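Local coordinates for protein cytochrome c2 (Blastochloris viridis, PDB 1CO6) that carries electrons through a covalently bound heme c, serving as donor to the oxidized photosynthetic bacteriochlorophyll, at residues A[8-13]-A[91-96]. Sequence-based numbering, arbitrary orientation.
Sequences QVFKQC and SDLIAY. With HEC (heme c), chain B.
Phe-10 and Tyr-96 meet where the N-terminal and C-terminal helices of the cytochrome c fold pack together, the helix pair that is a hallmark of this family. The short segments 8-13 and 91-96 run nearly perpendicular (83°), their axes approaching to 9.2 Å at the closest, and no hydrogen bond joins them; the interface is apolar and largely buried.

The aromatic contact is oblique: ring planes are inclined by 49°, with Tyr-96 CE2 lying over one face of the Phe-10 ring, 3.6 Å from Phe-10 CG. Both residues set out toward the other helix, with CG anti to the backbone N (chi1 -159° in Phe-10). Ile-19 touches both residues, and Phe-100 adds an edge-to-face contact to Tyr-96.

Apolar packing centres on Leu-93. Its CD1 methyl comes in at the edge of the Phe-10 ring, in plane, 4.0 Å from Phe-10 CD2, while its CB rests 4.2 Å from Val-9 CG1. Helix 60-68 adds Phe-63 against the same leucine.

The heme ties into this core. Leu-93 CD2 approaches the heme methyl CMB at 4.1 Å, and Phe-10 lies close to the axial ligand His-17. Cys-13 CB sits over the centre of the Phe-10 ring, 3.6 Å above its plane and on the face opposite Tyr-96 CE2, so the ring is sandwiched; Cys-13 SG closes the thioether to heme CAB at 1.9 Å.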
ATOM      1  N   GLN A   8       5.203   4.010 -12.367  1.00 22.41           N
ATOM      2  CA  GLN A   8       5.429   5.457 -12.266  1.00 21.28           C
ATOM      3  C   GLN A   8       4.625   6.095 -11.145  1.00 21.04           C
ATOM      4  O   GLN A   8       5.160   6.982 -10.480  1.00 20.53           O
ATOM      5  CB  GLN A   8       5.092   6.213 -13.561  1.00 25.96           C
ATOM      6  CG  GLN A   8       5.893   5.627 -14.724  1.00 32.01           C
ATOM      7  CD  GLN A   8       7.367   5.980 -14.521  1.00 35.24           C
ATOM      8  OE1 GLN A   8       8.283   5.166 -14.680  1.00 37.49           O
ATOM      9  NE2 GLN A   8       7.546   7.255 -14.130  1.00 36.67           N
ATOM     10  N   VAL A   9       3.356   5.709 -11.001  1.00 19.78           N
ATOM     11  CA  VAL A   9       2.545   6.258  -9.902  1.00 19.86           C
ATOM     12  C   VAL A   9       3.220   5.829  -8.581  1.00 17.90           C
ATOM     13  O   VAL A   9       3.206   6.615  -7.616  1.00 20.16           O
ATOM     14  CB  VAL A   9       1.069   5.803 -10.048  1.00 20.34           C
ATOM     15  CG1 VAL A   9       0.229   6.236  -8.860  1.00 18.94           C
ATOM     16  CG2 VAL A   9       0.401   6.226 -11.345  1.00 20.57           C
ATOM     17  N   PHE A  10       3.811   4.636  -8.513  1.00 16.75           N
ATOM     18  CA  PHE A  10       4.475   4.111  -7.318  1.00 16.86           C
ATOM     19  C   PHE A  10       5.610   4.977  -6.764  1.00 19.22           C
ATOM     20  O   PHE A  10       5.992   4.899  -5.589  1.00 16.86           O
ATOM     21  CB  PHE A  10       4.969   2.668  -7.461  1.00 15.71           C
ATOM     22  CG  PHE A  10       5.185   1.993  -6.110  1.00 14.83           C
ATOM     23  CD1 PHE A  10       6.478   1.908  -5.578  1.00 15.09           C
ATOM     24  CD2 PHE A  10       4.082   1.554  -5.376  1.00 14.25           C
ATOM     25  CE1 PHE A  10       6.693   1.294  -4.343  1.00 14.43           C
ATOM     26  CE2 PHE A  10       4.288   0.953  -4.124  1.00 15.51           C
ATOM     27  CZ  PHE A  10       5.599   0.851  -3.612  1.00 15.01           C
ATOM     28  N   LYS A  11       6.170   5.825  -7.633  1.00 20.93           N
ATOM     29  CA  LYS A  11       7.272   6.731  -7.247  1.00 22.85           C
ATOM     30  C   LYS A  11       6.845   7.597  -6.073  1.00 23.70           C
ATOM     31  O   LYS A  11       7.707   7.825  -5.200  1.00 25.78           O
ATOM     32  CB  LYS A  11       7.786   7.519  -8.446  1.00 24.76           C
ATOM     33  CG  LYS A  11       8.868   6.743  -9.210  1.00 28.22           C
ATOM     34  CD  LYS A  11       8.844   7.022 -10.696  1.00 31.73           C
ATOM     35  CE  LYS A  11       9.297   8.421 -11.049  1.00 34.34           C
ATOM     36  NZ  LYS A  11       8.236   9.423 -10.744  1.00 36.98           N
ATOM     37  N   GLN A  12       5.601   8.003  -5.987  1.00 23.52           N
ATOM     38  CA  GLN A  12       5.150   8.811  -4.825  1.00 23.17           C
ATOM     39  C   GLN A  12       5.294   7.971  -3.565  1.00 21.79           C
ATOM     40  O   GLN A  12       5.854   8.425  -2.551  1.00 23.03           O
ATOM     41  CB  GLN A  12       3.813   9.477  -4.984  1.00 27.16           C
ATOM     42  CG  GLN A  12       2.758   9.008  -5.910  1.00 33.68           C
ATOM     43  CD  GLN A  12       1.595   9.960  -6.085  1.00 36.59           C
ATOM     44  OE1 GLN A  12       0.954  10.068  -7.156  1.00 41.34           O
ATOM     45  NE2 GLN A  12       1.214  10.685  -5.038  1.00 38.10           N
ATOM     46  N   CYS A  13       4.944   6.701  -3.624  1.00 19.25           N
ATOM     47  CA  CYS A  13       5.027   5.766  -2.515  1.00 16.34           C
ATOM     48  C   CYS A  13       6.452   5.359  -2.125  1.00 16.19           C
ATOM     49  O   CYS A  13       6.667   5.110  -0.937  1.00 14.05           O
ATOM     50  CB  CYS A  13       4.331   4.433  -2.899  1.00 15.00           C
ATOM     51  SG  CYS A  13       2.753   4.668  -3.783  1.00 13.05           S
ATOM     52  N   SER A  91      -6.022   2.485 -10.580  1.00 14.84           N
ATOM     53  CA  SER A  91      -6.107   1.231 -11.374  1.00 15.87           C
ATOM     54  C   SER A  91      -4.713   0.799 -11.805  1.00 15.04           C
ATOM     55  O   SER A  91      -4.346  -0.388 -11.682  1.00 15.76           O
ATOM     56  CB  SER A  91      -7.088   1.404 -12.535  1.00 14.91           C
ATOM     57  OG  SER A  91      -8.388   1.689 -12.047  1.00 18.34           O
ATOM     58  N   ASP A  92      -3.851   1.696 -12.252  1.00 16.02           N
ATOM     59  CA  ASP A  92      -2.471   1.358 -12.677  1.00 16.80           C
ATOM     60  C   ASP A  92      -1.622   0.895 -11.477  1.00 16.81           C
ATOM     61  O   ASP A  92      -0.923  -0.121 -11.541  1.00 16.96           O
ATOM     62  CB  ASP A  92      -1.796   2.506 -13.436  1.00 17.80           C
ATOM     63  CG  ASP A  92      -2.484   2.684 -14.806  1.00 18.99           C
ATOM     64  OD1 ASP A  92      -3.100   1.766 -15.334  1.00 18.02           O
ATOM     65  OD2 ASP A  92      -2.403   3.818 -15.292  1.00 20.19           O
ATOM     66  N   LEU A  93      -1.776   1.711 -10.408  1.00 15.85           N
ATOM     67  CA  LEU A  93      -1.074   1.413  -9.146  1.00 14.60           C
ATOM     68  C   LEU A  93      -1.352   0.005  -8.642  1.00 14.49           C
ATOM     69  O   LEU A  93      -0.440  -0.728  -8.203  1.00 13.79           O
ATOM     70  CB  LEU A  93      -1.559   2.536  -8.189  1.00 15.69           C
ATOM     71  CG  LEU A  93      -0.982   2.366  -6.780  1.00 16.11           C
ATOM     72  CD1 LEU A  93       0.539   2.486  -6.876  1.00 16.68           C
ATOM     73  CD2 LEU A  93      -1.617   3.435  -5.886  1.00 15.83           C
ATOM     74  N   ILE A  94      -2.629  -0.360  -8.609  1.00 13.61           N
ATOM     75  CA  ILE A  94      -3.082  -1.689  -8.231  1.00 15.66           C
ATOM     76  C   ILE A  94      -2.386  -2.727  -9.118  1.00 16.83           C
ATOM     77  O   ILE A  94      -1.842  -3.715  -8.530  1.00 15.77           O
ATOM     78  CB  ILE A  94      -4.626  -1.890  -8.296  1.00 17.17           C
ATOM     79  CG1 ILE A  94      -5.340  -1.055  -7.229  1.00 16.85           C
ATOM     80  CG2 ILE A  94      -4.997  -3.416  -8.151  1.00 17.64           C
ATOM     81  CD1 ILE A  94      -6.873  -0.903  -7.439  1.00 19.91           C
ATOM     82  N   ALA A  95      -2.376  -2.514 -10.424  1.00 17.33           N
ATOM     83  CA  ALA A  95      -1.732  -3.485 -11.346  1.00 17.23           C
ATOM     84  C   ALA A  95      -0.265  -3.748 -10.988  1.00 18.07           C
ATOM     85  O   ALA A  95       0.215  -4.911 -10.961  1.00 17.04           O
ATOM     86  CB  ALA A  95      -1.873  -2.964 -12.769  1.00 17.29           C
ATOM     87  N   TYR A  96       0.442  -2.646 -10.666  1.00 17.01           N
ATOM     88  CA  TYR A  96       1.856  -2.732 -10.304  1.00 16.46           C
ATOM     89  C   TYR A  96       2.119  -3.523  -9.009  1.00 16.14           C
ATOM     90  O   TYR A  96       2.966  -4.408  -8.913  1.00 14.84           O
ATOM     91  CB  TYR A  96       2.444  -1.299 -10.198  1.00 16.04           C
ATOM     92  CG  TYR A  96       3.910  -1.378  -9.801  1.00 16.06           C
ATOM     93  CD1 TYR A  96       4.913  -1.858 -10.655  1.00 15.00           C
ATOM     94  CD2 TYR A  96       4.284  -0.923  -8.527  1.00 16.79           C
ATOM     95  CE1 TYR A  96       6.269  -1.891 -10.272  1.00 15.92           C
ATOM     96  CE2 TYR A  96       5.623  -0.959  -8.109  1.00 17.30           C
ATOM     97  CZ  TYR A  96       6.593  -1.451  -9.001  1.00 16.65           C
ATOM     98  OH  TYR A  96       7.858  -1.510  -8.519  1.00 18.18           O
TER
HETATM   99 FE   HEC B 108       1.747   4.396   2.868  1.00 10.84          FE
HETATM  100  CHA HEC B 108       0.866   2.519   5.494  1.00 11.47           C
HETATM  101  CHB HEC B 108       0.099   2.268   0.747  1.00 12.47           C
HETATM  102  CHC HEC B 108       2.442   6.497   0.195  1.00 12.38           C
HETATM  103  CHD HEC B 108       3.795   6.309   4.895  1.00 12.95           C
HETATM  104  NA  HEC B 108       0.696   2.684   3.079  1.00 13.11           N
HETATM  105  C1A HEC B 108       0.302   2.114   4.285  1.00 13.13           C
HETATM  106  C2A HEC B 108      -0.646   1.067   4.024  1.00 13.31           C
HETATM  107  C3A HEC B 108      -0.855   1.021   2.702  1.00 13.78           C
HETATM  108  C4A HEC B 108      -0.037   2.038   2.076  1.00 13.24           C
HETATM  109  CMA HEC B 108      -1.797   0.086   1.907  1.00 12.50           C
HETATM  110  CAA HEC B 108      -1.228   0.101   5.105  1.00 13.48           C
HETATM  111  CBA HEC B 108      -0.178  -1.028   5.324  1.00 13.37           C
HETATM  112  CGA HEC B 108      -0.531  -2.142   6.278  1.00 13.84           C
HETATM  113  O1A HEC B 108      -1.636  -2.113   6.794  1.00 13.59           O
HETATM  114  O2A HEC B 108       0.380  -2.993   6.439  1.00 15.09           O
HETATM  115  NB  HEC B 108       1.380   4.375   0.905  1.00 12.78           N
HETATM  116  C1B HEC B 108       0.722   3.352   0.210  1.00 12.58           C
HETATM  117  C2B HEC B 108       0.707   3.702  -1.190  1.00 13.96           C
HETATM  118  C3B HEC B 108       1.315   4.882  -1.335  1.00 13.05           C
HETATM  119  C4B HEC B 108       1.771   5.313  -0.049  1.00 13.69           C
HETATM  120  CMB HEC B 108       0.051   2.789  -2.248  1.00 12.79           C
HETATM  121  CAB HEC B 108       1.550   5.615  -2.700  1.00 13.20           C
HETATM  122  CBB HEC B 108       0.386   6.174  -3.269  1.00 13.78           C
HETATM  123  NC  HEC B 108       2.882   6.065   2.612  1.00 13.07           N
HETATM  124  C1C HEC B 108       3.017   6.774   1.440  1.00 13.26           C
HETATM  125  C2C HEC B 108       3.907   7.893   1.694  1.00 14.37           C
HETATM  126  C3C HEC B 108       4.248   7.872   2.988  1.00 14.49           C
HETATM  127  C4C HEC B 108       3.644   6.707   3.581  1.00 13.29           C
HETATM  128  CMC HEC B 108       4.295   8.936   0.626  1.00 13.51           C
HETATM  129  CAC HEC B 108       5.261   8.856   3.707  1.00 13.78           C
HETATM  130  CBC HEC B 108       5.038  10.243   3.696  1.00 13.67           C
HETATM  131  ND  HEC B 108       2.264   4.373   4.811  1.00 13.39           N
HETATM  132  C1D HEC B 108       3.078   5.291   5.477  1.00 12.37           C
HETATM  133  C2D HEC B 108       3.034   4.984   6.909  1.00 13.42           C
HETATM  134  C3D HEC B 108       2.244   3.922   7.072  1.00 12.88           C
HETATM  135  C4D HEC B 108       1.736   3.545   5.782  1.00 11.54           C
HETATM  136  CMD HEC B 108       3.817   5.802   7.968  1.00 11.46           C
HETATM  137  CAD HEC B 108       1.806   3.249   8.401  1.00 12.45           C
HETATM  138  CBD HEC B 108       0.421   3.813   8.854  1.00 12.22           C
HETATM  139  CGD HEC B 108       0.138   3.623  10.332  1.00 12.80           C
HETATM  140  O1D HEC B 108      -0.838   4.351  10.690  1.00 13.86           O
HETATM  141  O2D HEC B 108       0.803   2.830  11.041  1.00 14.03           O